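Local coordinates for protein pectate lyase (Bacillus subtilis, PDB 5AMV) that cleaves (1->4)-alpha-D-galacturonan in pectin by calcium-dependent elimination, releasing oligosaccharides with unsaturated galacturonosyl non-reducing ends, at residues Tyr88-Pro94 against Lys213-Arg217; Asp161-Tyr165 against Asn202-Arg206; Glu82-Tyr88 against Gln106-Arg112. The contacts are given in a common frame with arbitrary orientation. Residue numbers count along the deposited sequence, not the author numbering.

Contact 1: residues Tyr88-Pro94 against Lys213-Arg217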
loop_
_atom_site.group_PDB
_atom_site.type_symbol
_atom_site.label_atom_id
_atom_site.label_comp_id
_atom_site.label_asym_id
_atom_site.label_seq_id
_atom_site.Cartn_x
_atom_site.Cartn_y
_atom_site.Cartn_z
ATOM N N TYR A 88 20.911 -10.306 -18.759
ATOM C CA TYR A 88 20.667 -10.453 -17.325
ATOM C C TYR A 88 20.094 -11.849 -17.079
ATOM O O TYR A 88 20.532 -12.570 -16.168
ATOM C CB TYR A 88 19.675 -9.381 -16.898
ATOM C CG TYR A 88 19.381 -9.381 -15.418
ATOM C CD1 TYR A 88 18.390 -10.224 -14.862
ATOM C CD2 TYR A 88 20.097 -8.537 -14.571
ATOM C CE1 TYR A 88 18.121 -10.177 -13.472
ATOM C CE2 TYR A 88 19.825 -8.489 -13.207
ATOM C CZ TYR A 88 18.843 -9.322 -12.669
ATOM O OH TYR A 88 18.600 -9.275 -11.310
ATOM N N LEU A 89 19.139 -12.254 -17.915
ATOM C CA LEU A 89 18.507 -13.576 -17.773
ATOM C C LEU A 89 19.539 -14.700 -17.926
ATOM O O LEU A 89 19.534 -15.673 -17.139
ATOM C CB LEU A 89 17.397 -13.725 -18.810
ATOM C CG LEU A 89 16.147 -12.880 -18.496
ATOM C CD1 LEU A 89 15.127 -12.951 -19.657
ATOM C CD2 LEU A 89 15.471 -13.331 -17.203
ATOM N N LYS A 90 20.404 -14.587 -18.924
ATOM C CA LYS A 90 21.483 -15.557 -19.058
ATOM C C LYS A 90 22.445 -15.534 -17.859
ATOM O O LYS A 90 22.853 -16.592 -17.340
ATOM C CB LYS A 90 22.278 -15.323 -20.348
ATOM C CG LYS A 90 23.173 -16.510 -20.702
ATOM C CD LYS A 90 23.796 -16.242 -22.077
ATOM C CE LYS A 90 24.508 -17.481 -22.619
ATOM N NZ LYS A 90 25.933 -17.427 -22.255
ATOM N N ALA A 91 22.807 -14.349 -17.397
ATOM C CA ALA A 91 23.760 -14.246 -16.275
ATOM C C ALA A 91 23.299 -14.939 -15.013
ATOM O O ALA A 91 24.120 -15.505 -14.269
ATOM C CB ALA A 91 24.106 -12.746 -15.962
ATOM N N TYR A 92 21.996 -14.856 -14.722
ATOM C CA TYR A 92 21.529 -15.282 -13.417
ATOM C C TYR A 92 20.573 -16.492 -13.452
ATOM O O TYR A 92 19.907 -16.797 -12.443
ATOM C CB TYR A 92 20.912 -14.066 -12.665
ATOM C CG TYR A 92 21.930 -12.953 -12.621
ATOM C CD1 TYR A 92 23.192 -13.162 -12.027
ATOM C CD2 TYR A 92 21.671 -11.715 -13.224
ATOM C CE1 TYR A 92 24.169 -12.157 -12.008
ATOM C CE2 TYR A 92 22.623 -10.704 -13.230
ATOM C CZ TYR A 92 23.879 -10.928 -12.626
ATOM O OH TYR A 92 24.806 -9.932 -12.648
ATOM N N ASP A 93 20.526 -17.171 -14.593
ATOM C CA ASP A 93 19.701 -18.370 -14.708
ATOM C C ASP A 93 20.101 -19.352 -13.593
ATOM O O ASP A 93 21.275 -19.690 -13.486
ATOM C CB ASP A 93 19.899 -19.020 -16.079
ATOM C CG ASP A 93 18.850 -20.095 -16.370
ATOM O OD1 ASP A 93 18.752 -21.065 -15.607
ATOM O OD2 ASP A 93 18.077 -19.931 -17.338
ATOM N N PRO A 94 19.140 -19.804 -12.768
ATOM C CA PRO A 94 19.510 -20.749 -11.669
ATOM C C PRO A 94 20.306 -21.977 -12.156
ATOM O O PRO A 94 21.121 -22.492 -11.376
ATOM C CB PRO A 94 18.148 -21.191 -11.129
ATOM C CG PRO A 94 17.273 -19.946 -11.353
ATOM C CD PRO A 94 17.700 -19.454 -12.716
ATOM N N LYS A 213 6.681 -14.790 -17.772
ATOM C CA LYS A 213 7.347 -15.483 -16.680
ATOM C C LYS A 213 8.776 -15.778 -17.097
ATOM O O LYS A 213 9.021 -16.204 -18.225
ATOM C CB LYS A 213 6.679 -16.827 -16.372
ATOM C CG LYS A 213 5.347 -16.737 -15.664
ATOM C CD LYS A 213 4.729 -18.123 -15.501
ATOM C CE LYS A 213 3.968 -18.143 -14.186
ATOM N NZ LYS A 213 3.090 -19.336 -14.034
ATOM N N TYR A 214 9.706 -15.574 -16.175
ATOM C CA TYR A 214 11.105 -15.896 -16.426
ATOM C C TYR A 214 11.548 -16.777 -15.284
ATOM O O TYR A 214 11.267 -16.463 -14.125
ATOM C CB TYR A 214 11.998 -14.630 -16.492
ATOM C CG TYR A 214 11.650 -13.644 -17.584
ATOM C CD1 TYR A 214 11.467 -14.066 -18.906
ATOM C CD2 TYR A 214 11.534 -12.279 -17.296
ATOM C CE1 TYR A 214 11.168 -13.149 -19.916
ATOM C CE2 TYR A 214 11.221 -11.360 -18.280
ATOM C CZ TYR A 214 11.040 -11.794 -19.586
ATOM O OH TYR A 214 10.732 -10.869 -20.547
ATOM N N TYR A 215 12.220 -17.892 -15.613
ATOM C CA TYR A 215 12.564 -18.905 -14.614
ATOM C C TYR A 215 11.280 -19.445 -13.968
ATOM O O TYR A 215 11.255 -19.801 -12.784
ATOM C CB TYR A 215 13.486 -18.337 -13.529
ATOM C CG TYR A 215 14.681 -17.488 -13.975
ATOM C CD1 TYR A 215 15.443 -17.801 -15.124
ATOM C CD2 TYR A 215 15.082 -16.392 -13.205
ATOM C CE1 TYR A 215 16.543 -17.000 -15.499
ATOM C CE2 TYR A 215 16.175 -15.605 -13.562
ATOM C CZ TYR A 215 16.895 -15.921 -14.700
ATOM O OH TYR A 215 17.978 -15.129 -15.008
ATOM N N GLY A 216 10.218 -19.459 -14.768
ATOM C CA GLY A 216 8.902 -19.870 -14.318
ATOM C C GLY A 216 8.162 -18.940 -13.366
ATOM O O GLY A 216 7.104 -19.327 -12.851
ATOM N N ARG A 217 8.699 -17.723 -13.156
ATOM C CA ARG A 217 8.141 -16.795 -12.169
ATOM C C ARG A 217 7.682 -15.499 -12.850
ATOM O O ARG A 217 8.376 -14.958 -13.714
ATOM C CB ARG A 217 9.149 -16.477 -11.040
ATOM C CG ARG A 217 9.701 -17.676 -10.204
ATOM C CD ARG A 217 8.623 -18.408 -9.344
ATOM N NE ARG A 217 8.063 -17.616 -8.239
ATOM C CZ ARG A 217 6.960 -17.957 -7.566
ATOM N NH1 ARG A 217 6.296 -19.062 -7.887
ATOM N NH2 ARG A 217 6.503 -17.203 -6.575
#
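One hydrogen bond joins the two segments: Tyr-215 OH donates to Leu-89 O at 2.7 Å. That carbonyl lies near the plane of the Tyr-215 ring, at its edge, in the second half of the short helix 85-92. Asp-93 N is also close to Tyr-215 OH, at 3.3 Å, but the angle is too poor for a bond. Tyr-215 is the first corner residue of a type I' turn, Tyr-214 to Arg-217, in a two-stranded beta hairpin, and its CA-to-CB bond points toward the helix. The turn is closed by Arg-217 N to Tyr-214 O (3.0 Å) and Tyr-214 N to Arg-217 O (2.9 Å), and Tyr-215 and Gly-216 both have positive phi (60° and 71°). Two CH-pi contacts supply the apolar part. Pro-94 CD lies 3.7 Å from the centroid of the Tyr-215 ring, 12° off its normal; Leu-89 CD1 lies 3.9 Å from that of Tyr-214, also 12° off. Leu-89 CD2 further packs on Tyr-214 CB at 3.8 Å and on Tyr-215 CZ at 3.9 Å. Trp-169 meets the Tyr-215 ring edge-to-face. Arg-217 belongs to the glycan pocket but does not touch 88-94; the Tyr-215 side chain is about 13 Å from the bound galacturonate.

Contact 2: residues Asp161-Tyr165 against Asn202-Arg206. With GOL (glycerol), chain E; ACT (acetate ion), chain D.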
loop_
_atom_site.group_PDB
_atom_site.type_symbol
_atom_site.label_atom_id
_atom_site.label_comp_id
_atom_site.label_asym_id
_atom_site.label_seq_id
_atom_site.Cartn_x
_atom_site.Cartn_y
_atom_site.Cartn_z
ATOM N N ASP A 161 -0.604 2.546 -10.952
ATOM C CA ASP A 161 0.471 1.928 -11.722
ATOM C C ASP A 161 1.859 2.424 -11.329
ATOM O O ASP A 161 2.541 3.101 -12.112
ATOM C CB ASP A 161 0.178 2.154 -13.233
ATOM C CG ASP A 161 1.017 1.256 -14.140
ATOM O OD1 ASP A 161 1.671 0.333 -13.646
ATOM O OD2 ASP A 161 1.019 1.504 -15.353
ATOM N N ALA A 162 2.256 2.112 -10.077
ATOM C CA ALA A 162 3.615 2.385 -9.638
ATOM C C ALA A 162 4.517 1.246 -10.207
ATOM O O ALA A 162 4.633 0.146 -9.628
ATOM C CB ALA A 162 3.659 2.504 -8.067
ATOM N N TYR A 163 5.042 1.485 -11.412
ATOM C CA TYR A 163 5.560 0.439 -12.287
ATOM C C TYR A 163 7.076 0.514 -12.324
ATOM O O TYR A 163 7.646 1.594 -12.558
ATOM C CB TYR A 163 5.038 0.699 -13.707
ATOM C CG TYR A 163 5.319 -0.352 -14.764
ATOM C CD1 TYR A 163 6.546 -0.388 -15.448
ATOM C CD2 TYR A 163 4.370 -1.360 -15.046
ATOM C CE1 TYR A 163 6.769 -1.303 -16.447
ATOM C CE2 TYR A 163 4.596 -2.309 -16.062
ATOM C CZ TYR A 163 5.822 -2.295 -16.728
ATOM O OH TYR A 163 6.076 -3.245 -17.714
ATOM N N ASP A 164 7.716 -0.632 -12.126
ATOM C CA ASP A 164 9.192 -0.680 -12.132
ATOM C C ASP A 164 9.622 -1.374 -13.415
ATOM O O ASP A 164 9.286 -2.556 -13.646
ATOM C CB ASP A 164 9.626 -1.492 -10.880
ATOM C CG ASP A 164 11.112 -1.563 -10.660
ATOM O OD1 ASP A 164 11.924 -1.335 -11.571
ATOM O OD2 ASP A 164 11.470 -1.877 -9.487
ATOM N N TYR A 165 10.404 -0.673 -14.246
ATOM C CA TYR A 165 10.895 -1.274 -15.481
ATOM C C TYR A 165 11.996 -2.328 -15.251
ATOM O O TYR A 165 12.336 -3.051 -16.172
ATOM C CB TYR A 165 11.452 -0.223 -16.433
ATOM C CG TYR A 165 10.385 0.605 -17.102
ATOM C CD1 TYR A 165 9.521 0.017 -18.048
ATOM C CD2 TYR A 165 10.234 1.955 -16.774
ATOM C CE1 TYR A 165 8.526 0.783 -18.662
ATOM C CE2 TYR A 165 9.243 2.718 -17.373
ATOM C CZ TYR A 165 8.401 2.103 -18.292
ATOM O OH TYR A 165 7.417 2.880 -18.862
ATOM N N ASN A 202 -4.754 1.463 -7.921
ATOM C CA ASN A 202 -4.911 0.410 -8.928
ATOM C C ASN A 202 -3.666 0.325 -9.809
ATOM O O ASN A 202 -2.732 1.100 -9.647
ATOM C CB ASN A 202 -6.214 0.642 -9.766
ATOM C CG ASN A 202 -6.220 2.001 -10.448
ATOM O OD1 ASN A 202 -5.296 2.311 -11.195
ATOM N ND2 ASN A 202 -7.232 2.822 -10.184
ATOM N N ASP A 203 -3.698 -0.565 -10.790
ATOM C CA ASP A 203 -2.518 -0.756 -11.644
ATOM C C ASP A 203 -2.652 -0.066 -13.015
ATOM O O ASP A 203 -1.938 -0.420 -13.953
ATOM C CB ASP A 203 -2.217 -2.267 -11.780
ATOM C CG ASP A 203 -1.586 -2.838 -10.523
ATOM O OD1 ASP A 203 -1.214 -2.046 -9.595
ATOM O OD2 ASP A 203 -1.454 -4.081 -10.461
ATOM N N GLY A 204 -3.566 0.895 -13.133
ATOM C CA GLY A 204 -3.704 1.717 -14.332
ATOM C C GLY A 204 -3.964 0.842 -15.541
ATOM O O GLY A 204 -4.781 -0.089 -15.475
ATOM N N SER A 205 -3.211 1.103 -16.617
ATOM C CA SER A 205 -3.404 0.412 -17.887
ATOM C C SER A 205 -2.427 -0.763 -18.070
ATOM O O SER A 205 -2.342 -1.333 -19.161
ATOM C CB SER A 205 -3.239 1.397 -19.041
ATOM O OG SER A 205 -1.895 1.865 -19.079
ATOM N N ARG A 206 -1.748 -1.142 -16.989
ATOM C CA ARG A 206 -0.703 -2.171 -17.057
ATOM C C ARG A 206 -0.953 -3.307 -16.042
ATOM O O ARG A 206 -0.137 -3.566 -15.133
ATOM C CB ARG A 206 0.695 -1.543 -16.910
ATOM C CG ARG A 206 1.058 -0.740 -18.185
ATOM C CD ARG A 206 2.523 -0.319 -18.249
ATOM N NE ARG A 206 2.855 0.804 -17.350
ATOM C CZ ARG A 206 3.986 1.516 -17.454
ATOM N NH1 ARG A 206 4.885 1.192 -18.379
ATOM N NH2 ARG A 206 4.255 2.537 -16.638
HETATM C C1 GOL E . 0.843 5.130 -17.645
HETATM O O1 GOL E . 1.190 3.789 -17.809
HETATM C C2 GOL E . -0.650 5.036 -17.447
HETATM O O2 GOL E . -1.165 4.416 -18.612
HETATM C C3 GOL E . -0.915 4.229 -16.169
HETATM O O3 GOL E . -0.994 2.837 -16.392
HETATM C C ACT D . 8.139 -2.898 -20.332
HETATM O O ACT D . 7.208 -2.182 -20.788
HETATM O OXT ACT D . 8.280 -2.966 -19.075
HETATM C CH3 ACT D . 9.064 -3.610 -21.274
HETATM O O HOH W 1 2.760 4.269 -14.716
HETATM O O HOH W 2 0.544 0.236 -8.630
#
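The guanidinium of Arg-206 lies flat on the Tyr-163 ring, with planes only 4° apart and centres 3.7 Å apart; CZ is 16° off the ring normal, a cation-pi stack. In its own plane the same group makes directed bonds. NE donates to Asp-161 OD2 at 2.8 Å and 179°, forming a salt bridge, NH1 donates to Tyr-165 OH at 3.1 Å, and NH2 reaches Asp-161 O through water 1. The backbones meet where Asp-161 N donates to Asn-202 O (2.9 Å, 168°), at the ends of the parallel strands 158-160 and 200-202 of the beta-helix, so the two loops leave neighbouring coils together. Next, Asn-202 OD1 accepts from Gly-204 N at 3.0 Å, an Asx turn, and a type II' turn runs from Asp-203 to Arg-206. Gly-204 has phi 58°, and a CB there would fall 3.0 Å from Asp-161 CB. A glycerol, probably from the crystallisation liquor, bonds through O3 to Asp-161 OD2 (2.6 Å) and Ser-205 N (2.8 Å). Asp-161 OD1 bonds His-222, and Asp-203 bonds His-245. Asp-161 balances the arginine charge, and edge bonds and ring together specify the guanidinium orientation; glycerol O1 lies over its other face in this crystal.

Contact 3: residues Glu82-Tyr88 against Gln106-Arg112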
loop_
_atom_site.group_PDB
_atom_site.type_symbol
_atom_site.label_atom_id
_atom_site.label_comp_id
_atom_site.label_asym_id
_atom_site.label_seq_id
_atom_site.Cartn_x
_atom_site.Cartn_y
_atom_site.Cartn_z
ATOM N N GLU A 82 24.705 -0.410 -20.212
ATOM C CA GLU A 82 25.201 -1.781 -20.171
ATOM C C GLU A 82 24.144 -2.837 -19.845
ATOM O O GLU A 82 24.414 -4.022 -19.928
ATOM C CB GLU A 82 26.317 -1.905 -19.151
ATOM C CG GLU A 82 27.623 -1.192 -19.581
ATOM C CD GLU A 82 28.633 -1.171 -18.446
ATOM O OE1 GLU A 82 29.146 -2.254 -18.015
ATOM O OE2 GLU A 82 28.886 -0.071 -17.941
ATOM N N TYR A 83 22.961 -2.408 -19.440
ATOM C CA TYR A 83 21.949 -3.390 -19.055
ATOM C C TYR A 83 21.199 -3.922 -20.269
ATOM O O TYR A 83 20.858 -3.157 -21.174
ATOM C CB TYR A 83 20.962 -2.743 -18.100
ATOM C CG TYR A 83 19.762 -3.626 -17.783
ATOM C CD1 TYR A 83 19.860 -4.679 -16.855
ATOM C CD2 TYR A 83 18.546 -3.379 -18.392
ATOM C CE1 TYR A 83 18.729 -5.463 -16.564
ATOM C CE2 TYR A 83 17.413 -4.120 -18.098
ATOM C CZ TYR A 83 17.513 -5.157 -17.187
ATOM O OH TYR A 83 16.374 -5.895 -16.891
ATOM N N ASP A 84 20.980 -5.247 -20.283
ATOM C CA ASP A 84 20.162 -5.879 -21.302
ATOM C C ASP A 84 19.476 -7.061 -20.655
ATOM O O ASP A 84 20.123 -7.928 -20.027
ATOM C CB ASP A 84 21.020 -6.344 -22.464
ATOM C CG ASP A 84 20.210 -7.043 -23.547
ATOM O OD1 ASP A 84 19.575 -6.328 -24.349
ATOM O OD2 ASP A 84 20.244 -8.295 -23.591
ATOM N N LEU A 85 18.147 -7.055 -20.736
ATOM C CA LEU A 85 17.348 -8.106 -20.061
ATOM C C LEU A 85 17.799 -9.516 -20.492
ATOM O O LEU A 85 17.974 -10.393 -19.651
ATOM C CB LEU A 85 15.839 -7.913 -20.264
ATOM C CG LEU A 85 14.917 -8.964 -19.641
ATOM C CD1 LEU A 85 15.139 -9.128 -18.093
ATOM C CD2 LEU A 85 13.428 -8.701 -19.989
ATOM N N ASP A 86 17.994 -9.742 -21.790
ATOM C CA ASP A 86 18.447 -11.057 -22.234
ATOM C C ASP A 86 19.786 -11.439 -21.608
ATOM O O ASP A 86 19.924 -12.564 -21.133
ATOM C CB ASP A 86 18.439 -11.160 -23.775
ATOM C CG ASP A 86 17.014 -11.349 -24.335
ATOM O OD1 ASP A 86 16.264 -12.195 -23.788
ATOM O OD2 ASP A 86 16.617 -10.641 -25.290
ATOM N N LYS A 87 20.741 -10.509 -21.533
ATOM C CA LYS A 87 22.025 -10.807 -20.875
ATOM C C LYS A 87 21.838 -11.052 -19.369
ATOM O O LYS A 87 22.488 -11.932 -18.789
ATOM C CB LYS A 87 23.061 -9.709 -21.123
ATOM C CG LYS A 87 23.530 -9.654 -22.583
ATOM C CD LYS A 87 24.528 -8.519 -22.762
ATOM C CE LYS A 87 24.848 -8.316 -24.262
ATOM N NZ LYS A 87 25.830 -7.212 -24.437
ATOM N N TYR A 88 20.911 -10.306 -18.759
ATOM C CA TYR A 88 20.667 -10.453 -17.325
ATOM C C TYR A 88 20.094 -11.849 -17.079
ATOM O O TYR A 88 20.532 -12.570 -16.168
ATOM C CB TYR A 88 19.675 -9.381 -16.898
ATOM C CG TYR A 88 19.381 -9.381 -15.418
ATOM C CD1 TYR A 88 18.390 -10.224 -14.862
ATOM C CD2 TYR A 88 20.097 -8.537 -14.571
ATOM C CE1 TYR A 88 18.121 -10.177 -13.472
ATOM C CE2 TYR A 88 19.825 -8.489 -13.207
ATOM C CZ TYR A 88 18.843 -9.322 -12.669
ATOM O OH TYR A 88 18.600 -9.275 -11.310
ATOM N N GLN A 106 25.773 -7.428 -14.942
ATOM C CA GLN A 106 24.373 -7.248 -15.315
ATOM C C GLN A 106 23.502 -6.767 -14.169
ATOM O O GLN A 106 22.644 -5.874 -14.358
ATOM C CB GLN A 106 23.761 -8.483 -16.008
ATOM C CG GLN A 106 24.112 -8.590 -17.507
ATOM C CD GLN A 106 23.713 -7.355 -18.310
ATOM O OE1 GLN A 106 22.599 -6.842 -18.163
ATOM N NE2 GLN A 106 24.607 -6.904 -19.199
ATOM N N GLU A 107 23.734 -7.312 -12.970
ATOM C CA GLU A 107 22.996 -6.845 -11.809
ATOM C C GLU A 107 23.375 -5.413 -11.453
ATOM O O GLU A 107 22.483 -4.618 -11.096
ATOM C CB GLU A 107 23.227 -7.801 -10.614
ATOM C CG GLU A 107 22.608 -7.245 -9.315
ATOM C CD GLU A 107 21.109 -7.062 -9.313
ATOM O OE1 GLU A 107 20.409 -7.543 -10.246
ATOM O OE2 GLU A 107 20.643 -6.449 -8.310
ATOM N N GLU A 108 24.672 -5.055 -11.567
ATOM C CA GLU A 108 25.052 -3.672 -11.338
ATOM C C GLU A 108 24.355 -2.747 -12.312
ATOM O O GLU A 108 23.952 -1.655 -11.942
ATOM C CB GLU A 108 26.573 -3.457 -11.436
ATOM C CG GLU A 108 27.301 -4.187 -10.290
ATOM C CD GLU A 108 28.811 -4.214 -10.446
ATOM O OE1 GLU A 108 29.343 -3.835 -11.504
ATOM O OE2 GLU A 108 29.444 -4.639 -9.441
ATOM N N ALA A 109 24.250 -3.162 -13.573
ATOM C CA ALA A 109 23.655 -2.263 -14.575
ATOM C C ALA A 109 22.142 -2.164 -14.353
ATOM O O ALA A 109 21.553 -1.102 -14.544
ATOM C CB ALA A 109 23.957 -2.754 -15.966
ATOM N N ARG A 110 21.534 -3.267 -13.913
ATOM C CA ARG A 110 20.096 -3.236 -13.552
ATOM C C ARG A 110 19.865 -2.274 -12.380
ATOM O O ARG A 110 18.883 -1.482 -12.361
ATOM C CB ARG A 110 19.594 -4.664 -13.185
ATOM C CG ARG A 110 18.009 -4.715 -13.032
ATOM C CD ARG A 110 17.575 -5.822 -12.044
ATOM N NE ARG A 110 18.189 -5.578 -10.726
ATOM C CZ ARG A 110 17.815 -4.640 -9.848
ATOM N NH1 ARG A 110 16.763 -3.846 -10.063
ATOM N NH2 ARG A 110 18.519 -4.507 -8.716
ATOM N N ALA A 111 20.710 -2.360 -11.361
ATOM C CA ALA A 111 20.538 -1.496 -10.195
ATOM C C ALA A 111 20.652 -0.015 -10.593
ATOM O O ALA A 111 19.870 0.809 -10.131
ATOM C CB ALA A 111 21.562 -1.853 -9.090
ATOM N N ARG A 112 21.629 0.303 -11.444
ATOM C CA ARG A 112 21.759 1.693 -11.940
ATOM C C ARG A 112 20.508 2.135 -12.683
ATOM O O ARG A 112 20.031 3.296 -12.510
ATOM C CB ARG A 112 23.028 1.873 -12.805
ATOM C CG ARG A 112 24.301 1.780 -11.951
ATOM C CD ARG A 112 25.569 2.158 -12.770
ATOM N NE ARG A 112 25.765 1.387 -14.005
ATOM C CZ ARG A 112 26.498 0.277 -14.114
ATOM N NH1 ARG A 112 27.113 -0.235 -13.048
ATOM N NH2 ARG A 112 26.575 -0.336 -15.302
HETATM O O HOH W 3 27.579 -3.106 -15.879
#
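Glu-82 begins the contact with both its backbone and its carboxylate. Its O accepts from Gln-106 NE2 at 3.0 Å (145°), and its OE2 forms a long salt bridge with Arg-112 NH2 at 3.5 Å. Water 3 spans the same charges, donating to Glu-82 OE1 (2.8 Å) and accepting from Arg-112 NH2 (3.0 Å); Arg-112 also pairs with Asp-80. At Tyr-83 the chain comes closest to the helix, with Tyr-83 CA 4.9 Å from Ala-109 CA. The short distance is consistent with the small Ala-109 side chain: Tyr-83 CB packs on Ala-109 CB at 3.7 Å, and the ring continues onto Arg-110, CE1 to CB 3.6 Å. Asp-84 N then donates to Gln-106 OE1 (3.1 Å, 169°), so the Gln-106 amide uses both its ends on the backbone of residues 82-84. Asp-84 is the N-cap of helix 85-92, its OD2 accepting from Lys-87 N at 3.1 Å. Lys-87 CB packs against Gln-106 CD at 3.7 Å, while the end of its side chain leads away. Tyr-88 closes the series: its ring passes Gln-106, CD2 to CB 3.9 Å, and its OH donates to Glu-107 OE1 at 2.7 Å and also bonds Trp-169 N. That carboxylate also takes Arg-110 NE on OE1 (3.0 Å) and Arg-110 NH2 on OE2 (2.9 Å), a two-pronged salt bridge within the helix, while Arg-110 NH1 bonds Phe-166 O. The arrangement is a capped helix start docked on helix 105-121, outside the parallel beta-helix of this polysaccharide lyase 1 family enzyme, its centre about 28 Å from that of the chain.

In the fold
From the N terminus, the first segment reached is 82-88, which contact 3 closes against helix 105-121 after a short excursion, about half of it helical. Contact 1 opens at the shared Tyr-88 before that closure and is completed only at 213-217, so contacts 1 and 3 cross along the chain. Contact 2 opens after contact 3 has closed and ends before 213, so its whole loop falls within the span of contact 1. In space, contacts 1 and 3 touch, as in Tyr-92 OH to Glu-107 N at 2.8 Å, and join helices 85-92 and 105-121 to the 213-218 hairpin. Contact 2, its centre about 22 Å from that of contact 1 and about 21 Å from that of contact 3, links two loops off successive beta-helix coils.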